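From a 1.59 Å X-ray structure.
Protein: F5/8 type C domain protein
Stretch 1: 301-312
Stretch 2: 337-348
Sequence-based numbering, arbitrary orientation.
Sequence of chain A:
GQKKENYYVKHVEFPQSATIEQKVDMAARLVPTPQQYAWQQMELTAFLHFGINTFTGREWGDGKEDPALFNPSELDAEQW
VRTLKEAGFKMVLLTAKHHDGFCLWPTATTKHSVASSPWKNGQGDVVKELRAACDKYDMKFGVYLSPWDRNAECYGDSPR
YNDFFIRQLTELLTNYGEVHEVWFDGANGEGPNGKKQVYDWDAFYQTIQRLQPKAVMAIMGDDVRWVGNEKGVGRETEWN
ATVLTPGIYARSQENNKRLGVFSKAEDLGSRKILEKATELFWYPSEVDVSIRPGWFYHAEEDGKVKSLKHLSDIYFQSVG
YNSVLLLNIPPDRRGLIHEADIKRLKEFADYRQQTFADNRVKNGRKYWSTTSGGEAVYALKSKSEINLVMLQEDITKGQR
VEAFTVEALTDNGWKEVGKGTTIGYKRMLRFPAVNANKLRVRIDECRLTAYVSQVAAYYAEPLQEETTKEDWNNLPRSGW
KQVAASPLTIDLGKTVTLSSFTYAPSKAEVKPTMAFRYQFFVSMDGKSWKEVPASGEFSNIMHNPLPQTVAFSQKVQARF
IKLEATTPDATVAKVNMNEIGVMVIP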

# COMPACT_ATOMS: atom_id res chain seq x y z
N GLU A 301 -3.64 -10.21 14.77
CA GLU A 301 -2.68 -9.65 13.84
C GLU A 301 -1.60 -8.77 14.49
O GLU A 301 -0.82 -8.15 13.78
CB GLU A 301 -3.47 -8.85 12.76
CG GLU A 301 -4.32 -9.74 11.90
CD GLU A 301 -5.17 -9.03 10.84
OE1 GLU A 301 -5.11 -7.76 10.69
OE2 GLU A 301 -5.96 -9.83 10.18
N ASP A 302 -1.50 -8.75 15.80
CA ASP A 302 -0.45 -7.97 16.47
C ASP A 302 0.98 -8.41 16.03
O ASP A 302 1.89 -7.57 15.97
CB ASP A 302 -0.56 -8.09 17.98
CG ASP A 302 -1.73 -7.39 18.58
OD1 ASP A 302 -2.31 -6.50 17.92
OD2 ASP A 302 -2.06 -7.69 19.76
N GLY A 303 1.16 -9.70 15.75
CA GLY A 303 2.44 -10.22 15.27
C GLY A 303 2.56 -10.21 13.76
O GLY A 303 3.49 -10.77 13.21
N LYS A 304 1.63 -9.54 13.06
CA LYS A 304 1.61 -9.53 11.62
C LYS A 304 1.62 -8.11 11.06
O LYS A 304 1.22 -7.88 9.92
CB LYS A 304 0.39 -10.28 11.11
CG LYS A 304 0.38 -11.71 11.59
CD LYS A 304 -0.81 -12.44 11.10
CE LYS A 304 -0.79 -13.87 11.68
NZ LYS A 304 -1.43 -14.71 10.66
N VAL A 305 2.09 -7.17 11.86
CA VAL A 305 2.32 -5.82 11.36
C VAL A 305 3.40 -5.94 10.27
O VAL A 305 4.42 -6.64 10.41
CB VAL A 305 2.76 -4.91 12.49
CG1 VAL A 305 3.22 -3.57 11.99
CG2 VAL A 305 1.70 -4.76 13.54
N LYS A 306 3.19 -5.26 9.16
CA LYS A 306 4.08 -5.39 8.01
C LYS A 306 5.49 -4.98 8.37
O LYS A 306 5.72 -4.05 9.20
CB LYS A 306 3.54 -4.55 6.85
CG LYS A 306 2.36 -5.16 6.16
CD LYS A 306 1.90 -4.23 5.06
CE LYS A 306 0.86 -4.82 4.17
NZ LYS A 306 -0.36 -5.20 4.87
N SER A 307 6.47 -5.67 7.78
CA SER A 307 7.87 -5.43 8.10
C SER A 307 8.34 -4.09 7.63
O SER A 307 7.73 -3.49 6.72
CB SER A 307 8.77 -6.46 7.42
OG SER A 307 8.79 -6.33 6.03
N LEU A 308 9.45 -3.62 8.20
CA LEU A 308 10.03 -2.36 7.71
C LEU A 308 10.37 -2.42 6.25
O LEU A 308 10.10 -1.43 5.51
CB LEU A 308 11.25 -1.97 8.51
CG LEU A 308 11.99 -0.71 8.11
CD1 LEU A 308 11.07 0.50 8.15
CD2 LEU A 308 13.18 -0.51 9.01
N LYS A 309 10.98 -3.53 5.83
CA LYS A 309 11.26 -3.69 4.39
C LYS A 309 10.01 -3.60 3.52
O LYS A 309 10.00 -2.95 2.50
CB LYS A 309 11.98 -4.98 4.05
CG LYS A 309 12.37 -5.02 2.54
CD LYS A 309 13.23 -6.16 2.20
CE LYS A 309 13.63 -6.10 0.79
NZ LYS A 309 12.50 -6.34 -0.10
N HIS A 310 8.94 -4.26 3.94
CA HIS A 310 7.72 -4.21 3.15
C HIS A 310 7.14 -2.81 3.09
O HIS A 310 6.70 -2.33 2.02
CB HIS A 310 6.72 -5.19 3.78
CG HIS A 310 5.50 -5.45 2.97
ND1 HIS A 310 4.55 -6.36 3.39
CD2 HIS A 310 5.11 -5.05 1.74
CE1 HIS A 310 3.59 -6.46 2.48
NE2 HIS A 310 3.90 -5.65 1.48
N LEU A 311 7.13 -2.09 4.22
CA LEU A 311 6.63 -0.72 4.22
C LEU A 311 7.48 0.20 3.34
O LEU A 311 6.96 1.02 2.57
CB LEU A 311 6.54 -0.16 5.65
CG LEU A 311 5.48 -0.86 6.50
CD1 LEU A 311 5.57 -0.27 7.90
CD2 LEU A 311 4.08 -0.56 5.99
N SER A 312 8.80 0.01 3.41
CA SER A 312 9.70 0.75 2.53
C SER A 312 9.42 0.45 1.07
O SER A 312 9.31 1.38 0.22
CB SER A 312 11.16 0.39 2.88
OG SER A 312 12.03 0.97 1.92
N ILE A 337 -3.67 3.42 19.28
CA ILE A 337 -2.78 2.73 18.33
C ILE A 337 -1.91 1.79 19.14
O ILE A 337 -1.37 2.18 20.17
CB ILE A 337 -1.93 3.72 17.51
CG1 ILE A 337 -2.87 4.57 16.63
CG2 ILE A 337 -0.97 2.94 16.60
CD1 ILE A 337 -2.11 5.69 15.79
N HIS A 338 -1.85 0.56 18.72
CA HIS A 338 -1.15 -0.52 19.44
C HIS A 338 0.36 -0.34 19.41
O HIS A 338 0.93 0.25 18.50
CB HIS A 338 -1.53 -1.84 18.81
CG HIS A 338 -1.07 -3.04 19.56
ND1 HIS A 338 0.14 -3.63 19.32
CD2 HIS A 338 -1.69 -3.82 20.49
CE1 HIS A 338 0.29 -4.69 20.10
NE2 HIS A 338 -0.80 -4.82 20.82
N GLU A 339 1.02 -0.80 20.45
CA GLU A 339 2.45 -0.64 20.64
C GLU A 339 3.29 -1.12 19.48
O GLU A 339 4.34 -0.51 19.14
CB GLU A 339 2.84 -1.47 21.86
CG GLU A 339 2.34 -0.89 23.24
CD GLU A 339 0.86 -1.25 23.64
OE1 GLU A 339 0.14 -1.98 22.92
OE2 GLU A 339 0.44 -0.80 24.75
N ALA A 340 2.91 -2.28 18.93
CA ALA A 340 3.62 -2.86 17.81
C ALA A 340 3.61 -1.89 16.60
O ALA A 340 4.64 -1.67 15.99
CB ALA A 340 3.05 -4.24 17.38
N ASP A 341 2.43 -1.37 16.29
CA ASP A 341 2.24 -0.38 15.17
C ASP A 341 3.08 0.87 15.45
O ASP A 341 3.73 1.38 14.54
CB ASP A 341 0.79 -0.02 15.00
CG ASP A 341 -0.18 -1.29 14.94
OD1 ASP A 341 -0.03 -2.29 15.72
OD2 ASP A 341 -1.09 -1.27 14.08
N ILE A 342 3.08 1.36 16.70
CA ILE A 342 3.86 2.54 17.05
C ILE A 342 5.34 2.32 16.75
O ILE A 342 5.99 3.15 16.10
CB ILE A 342 3.67 2.94 18.52
CG1 ILE A 342 2.24 3.45 18.78
CG2 ILE A 342 4.70 3.99 18.90
CD1 ILE A 342 1.87 3.55 20.24
N LYS A 343 5.86 1.20 17.20
CA LYS A 343 7.27 0.93 17.03
C LYS A 343 7.61 0.85 15.54
O LYS A 343 8.64 1.37 15.12
CB LYS A 343 7.65 -0.37 17.73
CG LYS A 343 9.14 -0.62 17.80
CD LYS A 343 9.41 -1.86 18.60
CE LYS A 343 10.89 -2.15 18.59
NZ LYS A 343 11.22 -3.10 19.65
N ARG A 344 6.78 0.16 14.78
CA ARG A 344 7.03 -0.00 13.37
C ARG A 344 6.89 1.34 12.58
O ARG A 344 7.69 1.61 11.66
CB ARG A 344 6.12 -1.09 12.78
CG ARG A 344 6.34 -1.32 11.31
CD ARG A 344 7.76 -1.77 10.91
NE ARG A 344 8.40 -2.61 11.91
CZ ARG A 344 8.06 -3.86 12.18
NH1 ARG A 344 7.06 -4.48 11.55
NH2 ARG A 344 8.74 -4.51 13.15
N LEU A 345 5.97 2.18 12.98
CA LEU A 345 5.84 3.51 12.38
C LEU A 345 7.04 4.38 12.64
O LEU A 345 7.47 5.11 11.76
CB LEU A 345 4.57 4.21 12.86
CG LEU A 345 3.25 3.66 12.31
CD1 LEU A 345 2.08 4.33 12.96
CD2 LEU A 345 3.19 3.83 10.78
N LYS A 346 7.58 4.29 13.87
CA LYS A 346 8.80 5.01 14.22
C LYS A 346 9.98 4.51 13.38
O LYS A 346 10.77 5.31 12.86
CB LYS A 346 9.14 4.83 15.69
CG LYS A 346 8.14 5.57 16.56
CD LYS A 346 8.45 5.49 18.06
CE LYS A 346 7.45 6.27 18.86
NZ LYS A 346 7.50 5.85 20.27
N GLU A 347 10.10 3.21 13.27
CA GLU A 347 11.15 2.60 12.41
C GLU A 347 11.05 3.07 10.97
O GLU A 347 12.06 3.33 10.34
CB GLU A 347 11.10 1.10 12.46
CG GLU A 347 11.58 0.53 13.81
CD GLU A 347 11.27 -0.96 13.97
OE1 GLU A 347 10.73 -1.61 13.02
OE2 GLU A 347 11.61 -1.50 15.07
N PHE A 348 9.83 3.15 10.45
CA PHE A 348 9.58 3.55 9.08
C PHE A 348 9.93 5.01 8.91
O PHE A 348 10.57 5.41 7.94
CB PHE A 348 8.14 3.20 8.78
CG PHE A 348 7.64 3.50 7.38
CD1 PHE A 348 8.45 3.35 6.24
CD2 PHE A 348 6.29 3.82 7.20
CE1 PHE A 348 7.93 3.57 4.99
CE2 PHE A 348 5.78 4.08 5.94
CZ PHE A 348 6.59 3.94 4.81
O HOH W 1 6.79 -7.27 12.05

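The second stretch packs along the loop and first helical turn of the first, burying 577 Å² in all. The two helices cross at 56°, with axes 10.0 Å apart at their closest.

His338 sits just before helix 339-348 and caps it. His338 ND1 accepts from Ala340 N at 3.1 Å. Asp302 CG lies over one face of the His338 ring. Asp302 OD2 comes within 3.3 Å of His338 NE2, but the angle is too poor for a hydrogen bond.

Ala340 points toward the loop. Its CB lies 3.8 Å from Asp302 O and 4.1 Å from Val305 CG2, so its small methyl fits a close backbone approach. Asp341 is buried. Its OD1 touches Val305 CG2 at 3.7 Å, while both its carboxylate oxygens are hydrogen-bonded elsewhere in the structure.

Arg344 provides the one direct hydrogen bond of the contact. Arg344 NH1 donates to Lys306 O at 2.7 Å, with the carbonyl oxygen near the guanidinium plane. Arg344 NH1 also donates to the oxygen of water 1 at 2.8 Å, and that water oxygen donates to Val305 O at 3.0 Å. Arg344 NH1 thus serves Lys306 O directly and Val305 O through the water. The aliphatic part of the arginine packs too: Arg344 CG is 3.7 Å from Leu311 CD1. Glu347, one turn on, holds the guanidinium by a salt bridge, Arg344 NE to Glu347 OE1 at 2.8 Å. The backbone of Glu347 also takes part, with Glu347 O 3.7 Å from Leu308 CD1.

Phe348 is buried and closes the contact. Leu311 CB lies over its ring face, 3.9 Å from the centroid of the Phe348 ring, in a CH-pi contact. Leu308 CD1 reaches Phe348 CA at 3.5 Å and Phe348 CB at 4.0 Å. Phe348 and Leu311 are buried, where apolar side chains are at home; Leu308 stays partly exposed.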